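Local coordinates for protein inactive dihydropteroate synthase 2 (Mycobacterium tuberculosis, PDB 2VP8) that is a dihydropteroate synthase relative that probably lacks synthase activity and has very low affinity for the pterin substrate, but can probably bind the inhibitor dapsone, at residues P153-A157 with A206-A210; G160-A166 with K213-D217. The contacts are given in a common frame with arbitrary orientation. Numbering follows the deposited sequence.

Interaction 1: residues P153-A157 with A206-A210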
loop_
_atom_site.group_PDB
_atom_site.type_symbol
_atom_site.label_atom_id
_atom_site.label_comp_id
_atom_site.label_asym_id
_atom_site.label_seq_id
_atom_site.Cartn_x
_atom_site.Cartn_y
_atom_site.Cartn_z
ATOM N N PRO B 153 30.939 10.279 10.976
ATOM C CA PRO B 153 30.677 9.349 12.080
ATOM C C PRO B 153 31.351 9.776 13.387
ATOM O O PRO B 153 30.767 9.605 14.457
ATOM C CB PRO B 153 31.268 8.027 11.576
ATOM C CG PRO B 153 31.291 8.160 10.094
ATOM C CD PRO B 153 31.611 9.599 9.853
ATOM N N GLU B 154 32.561 10.330 13.289
ATOM C CA GLU B 154 33.262 10.884 14.450
ATOM C C GLU B 154 32.384 11.885 15.198
ATOM O O GLU B 154 32.291 11.837 16.424
ATOM C CB GLU B 154 34.586 11.548 14.039
ATOM C CG GLU B 154 35.851 10.927 14.642
ATOM C CD GLU B 154 36.427 9.780 13.818
ATOM O OE1 GLU B 154 35.719 8.721 13.685
ATOM O OE2 GLU B 154 37.605 9.926 13.323
ATOM N N VAL B 155 31.730 12.772 14.449
ATOM C CA VAL B 155 30.870 13.806 15.025
ATOM C C VAL B 155 29.712 13.195 15.818
ATOM O O VAL B 155 29.478 13.569 16.968
ATOM C CB VAL B 155 30.325 14.767 13.940
ATOM C CG1 VAL B 155 29.445 15.854 14.564
ATOM C CG2 VAL B 155 31.461 15.390 13.149
ATOM N N ALA B 156 28.999 12.253 15.201
ATOM C CA ALA B 156 27.899 11.551 15.860
ATOM C C ALA B 156 28.351 10.885 17.152
ATOM O O ALA B 156 27.649 10.935 18.160
ATOM C CB ALA B 156 27.293 10.519 14.922
ATOM N N ALA B 157 29.533 10.272 17.105
ATOM C CA ALA B 157 30.106 9.558 18.239
ATOM C C ALA B 157 30.351 10.486 19.430
ATOM O O ALA B 157 29.925 10.194 20.547
ATOM C CB ALA B 157 31.398 8.871 17.819
ATOM N N ALA B 206 31.813 1.290 14.797
ATOM C CA ALA B 206 33.224 1.157 15.189
ATOM C C ALA B 206 33.881 2.519 15.470
ATOM O O ALA B 206 34.877 2.603 16.210
ATOM C CB ALA B 206 34.003 0.387 14.128
ATOM N N ALA B 207 33.317 3.580 14.876
ATOM C CA ALA B 207 33.766 4.959 15.130
ATOM C C ALA B 207 33.301 5.476 16.512
ATOM O O ALA B 207 33.830 6.482 17.030
ATOM C CB ALA B 207 33.282 5.921 13.972
ATOM N N GLY B 208 32.312 4.801 17.099
ATOM C CA GLY B 208 31.809 5.169 18.433
ATOM C C GLY B 208 30.371 5.665 18.436
ATOM O O GLY B 208 29.932 6.333 19.378
ATOM N N VAL B 209 29.638 5.357 17.371
ATOM C CA VAL B 209 28.220 5.677 17.306
ATOM C C VAL B 209 27.463 4.501 17.909
ATOM O O VAL B 209 27.699 3.354 17.532
ATOM C CB VAL B 209 27.757 5.929 15.855
ATOM C CG1 VAL B 209 26.278 6.289 15.813
ATOM C CG2 VAL B 209 28.594 7.028 15.207
ATOM N N ALA B 210 26.578 4.783 18.862
ATOM C CA ALA B 210 25.793 3.737 19.510
ATOM C C ALA B 210 25.053 2.914 18.457
ATOM O O ALA B 210 24.435 3.469 17.534
ATOM C CB ALA B 210 24.820 4.342 20.507
#
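The 153-157 segment is regular helix, whereas 206-210 is the end of a helix breaking into a loop; the CA atoms of A157 and V209 are 4.4 Å apart, those of E154 and A207 6.0 Å. Both helices belong to the outer layer of a TIM barrel, and the contact sits where helix 186-207 ends and the chain turns in toward its next strand. G208 makes that turn: with positive phi (115°) it completes a Schellman motif. A CB there would lie 3.2 Å from A157 CB and jam against the carbonyl oxygen of A207, so only glycine fits comfortably. The packing is mostly small and apolar. P153 CB meets A207 CB at 3.8 Å, and V209 CG2 tucks in 3.7 Å from A156 CB, just 3.5 Å from P153 O, the carbonyl that accepts the helix bond from A157 N. A157 CB rests on two carbonyl oxygens, G208 O at 3.3 Å and A207 O at 3.5 Å. E154 starts out pointing away, yet its carboxylate swings back to bring OE1 to 3.7 Å from A207 CB. No hydrogen bond crosses the interface. The nearest thing to one is a CA-H...O contact, A157 CA to G208 O at 3.4 Å with 127° at the hydrogen.

Interaction 2: residues G160-A166 with K213-D217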
loop_
_atom_site.group_PDB
_atom_site.type_symbol
_atom_site.label_atom_id
_atom_site.label_comp_id
_atom_site.label_asym_id
_atom_site.label_seq_id
_atom_site.Cartn_x
_atom_site.Cartn_y
_atom_site.Cartn_z
ATOM N N GLY B 160 27.133 11.810 20.941
ATOM C CA GLY B 160 26.179 10.768 21.297
ATOM C C GLY B 160 24.924 10.886 20.451
ATOM O O GLY B 160 23.810 10.694 20.936
ATOM N N ALA B 161 25.119 11.222 19.180
ATOM C CA ALA B 161 24.029 11.340 18.232
ATOM C C ALA B 161 23.978 10.125 17.320
ATOM O O ALA B 161 25.002 9.499 17.041
ATOM C CB ALA B 161 24.183 12.608 17.412
ATOM N N GLY B 162 22.779 9.790 16.870
ATOM C CA GLY B 162 22.596 8.743 15.880
ATOM C C GLY B 162 22.995 9.204 14.490
ATOM O O GLY B 162 23.201 10.402 14.249
ATOM N N LEU B 163 23.102 8.251 13.573
ATOM C CA LEU B 163 23.482 8.562 12.206
ATOM C C LEU B 163 22.670 7.749 11.210
ATOM O O LEU B 163 22.401 6.567 11.426
ATOM C CB LEU B 163 24.985 8.323 11.996
ATOM C CG LEU B 163 25.559 8.637 10.609
ATOM C CD1 LEU B 163 25.585 10.139 10.339
ATOM C CD2 LEU B 163 26.935 8.051 10.446
ATOM N N VAL B 164 22.270 8.400 10.125
ATOM C CA VAL B 164 21.638 7.711 9.015
ATOM C C VAL B 164 22.723 7.329 8.013
ATOM O O VAL B 164 23.452 8.188 7.508
ATOM C CB VAL B 164 20.544 8.584 8.331
ATOM C CG1 VAL B 164 20.013 7.916 7.059
ATOM C CG2 VAL B 164 19.406 8.874 9.296
ATOM N N CYS B 165 22.848 6.036 7.752
ATOM C CA CYS B 165 23.753 5.561 6.717
ATOM C C CYS B 165 22.962 5.349 5.444
ATOM O O CYS B 165 22.172 4.408 5.337
ATOM C CB CYS B 165 24.452 4.276 7.146
ATOM S SG CYS B 165 25.502 4.508 8.584
ATOM N N ALA B 166 23.165 6.245 4.487
ATOM C CA ALA B 166 22.410 6.216 3.246
ATOM C C ALA B 166 23.223 5.658 2.079
ATOM O O ALA B 166 24.455 5.714 2.073
ATOM C CB ALA B 166 21.881 7.605 2.919
ATOM N N LYS B 213 21.334 3.644 17.639
ATOM C CA LYS B 213 21.021 4.958 17.083
ATOM C C LYS B 213 21.352 5.037 15.590
ATOM O O LYS B 213 21.183 6.086 14.968
ATOM C CB LYS B 213 21.745 6.069 17.855
ATOM C CG LYS B 213 21.497 6.068 19.355
ATOM C CD LYS B 213 21.849 7.419 19.971
ATOM C CE LYS B 213 21.830 7.368 21.497
ATOM N NZ LYS B 213 21.647 8.719 22.096
ATOM N N VAL B 214 21.819 3.930 15.018
ATOM C CA VAL B 214 22.127 3.885 13.588
ATOM C C VAL B 214 20.931 3.376 12.786
ATOM O O VAL B 214 20.396 2.310 13.074
ATOM C CB VAL B 214 23.346 2.994 13.272
ATOM C CG1 VAL B 214 23.625 2.999 11.769
ATOM C CG2 VAL B 214 24.574 3.448 14.040
ATOM N N LEU B 215 20.524 4.151 11.784
ATOM C CA LEU B 215 19.488 3.746 10.841
ATOM C C LEU B 215 20.104 3.611 9.448
ATOM O O LEU B 215 21.091 4.285 9.134
ATOM C CB LEU B 215 18.350 4.775 10.819
ATOM C CG LEU B 215 17.445 4.924 12.052
ATOM C CD1 LEU B 215 18.110 5.721 13.188
ATOM C CD2 LEU B 215 16.135 5.575 11.670
ATOM N N ILE B 216 19.544 2.736 8.618
ATOM C CA ILE B 216 20.038 2.596 7.248
ATOM C C ILE B 216 19.009 3.051 6.225
ATOM O O ILE B 216 17.822 2.751 6.337
ATOM C CB ILE B 216 20.558 1.168 6.914
ATOM C CG1 ILE B 216 19.443 0.118 7.010
ATOM C CG2 ILE B 216 21.768 0.810 7.795
ATOM C CD1 ILE B 216 19.764 -1.188 6.290
ATOM N N ASP B 217 19.485 3.791 5.233
ATOM C CA ASP B 217 18.632 4.348 4.195
ATOM C C ASP B 217 19.128 3.882 2.822
ATOM O O ASP B 217 19.850 4.605 2.137
ATOM C CB ASP B 217 18.607 5.873 4.309
ATOM C CG ASP B 217 17.822 6.530 3.203
ATOM O OD1 ASP B 217 17.064 5.836 2.489
ATOM O OD2 ASP B 217 17.962 7.757 3.046
#
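Two neighbouring parallel strands, 162-166 and 214-217, run side by side with a crossing angle of -24°. Amides and carbonyls pair in the usual parallel pattern, each strand offering every second residue: L163 N bonds to K213 O (3.2 Å, bent to 137°), L215 N to L163 O (3.1 Å), C165 N to L215 O (2.8 Å) and D217 N to C165 O (2.8 Å), the last two nearly straight. CA-H groups also approach these acceptors, as V164 CA does L215 O at 3.5 Å; at the end of the pair A166 CA lies 3.2 Å from D217 O. Residues between turn outward: V164 bonds to I141 of strand 140-142, I216 to L247 of strand 247-248 and to P245 just before it. Ahead of the strands, K213 stretches back so that NZ donates to G160 O at 3.2 Å, at G160's Schellman turn. G162 leaves no room for a CB, which would fall 2.4 Å from K213 O. L163, C165, V214 and I216 lie on one face, where the first three meet helix 186-207; V164, A166, L215 and D217 face into the barrel. D217 OD2 is satisfied by ND1 of H220, a position that by similarity marks family members without synthase activity. These are the fifth and sixth strands of a TIM barrel, the fold of the pterin-binding family; I216's bonding to L247 links the sheet's two outermost strands and so closes the ring.

In the fold
Interactions 1 and 2 join consecutive beta-alpha units at two depths. In both, the first segment comes from the helix-strand run 152-166 and the second from the run that leads from the end of helix 186-207 into strand 214-217. Interaction 2 is mostly buried, its centre about 8 Å from that of the chain, and rests on directional backbone hydrogen bonds; interaction 1, about 17 Å from the chain centre and only partly buried, relies on van der Waals packing of alanines, a proline and a valine. Their centres are about 10 Å apart and they touch: A156 O probably accepts from A161 N at 2.7 Å, while V209 CG1 packs on V214 CG2 at 3.8 Å. A Schellman glycine, G160 or G208, ends the helix on each side before its strand.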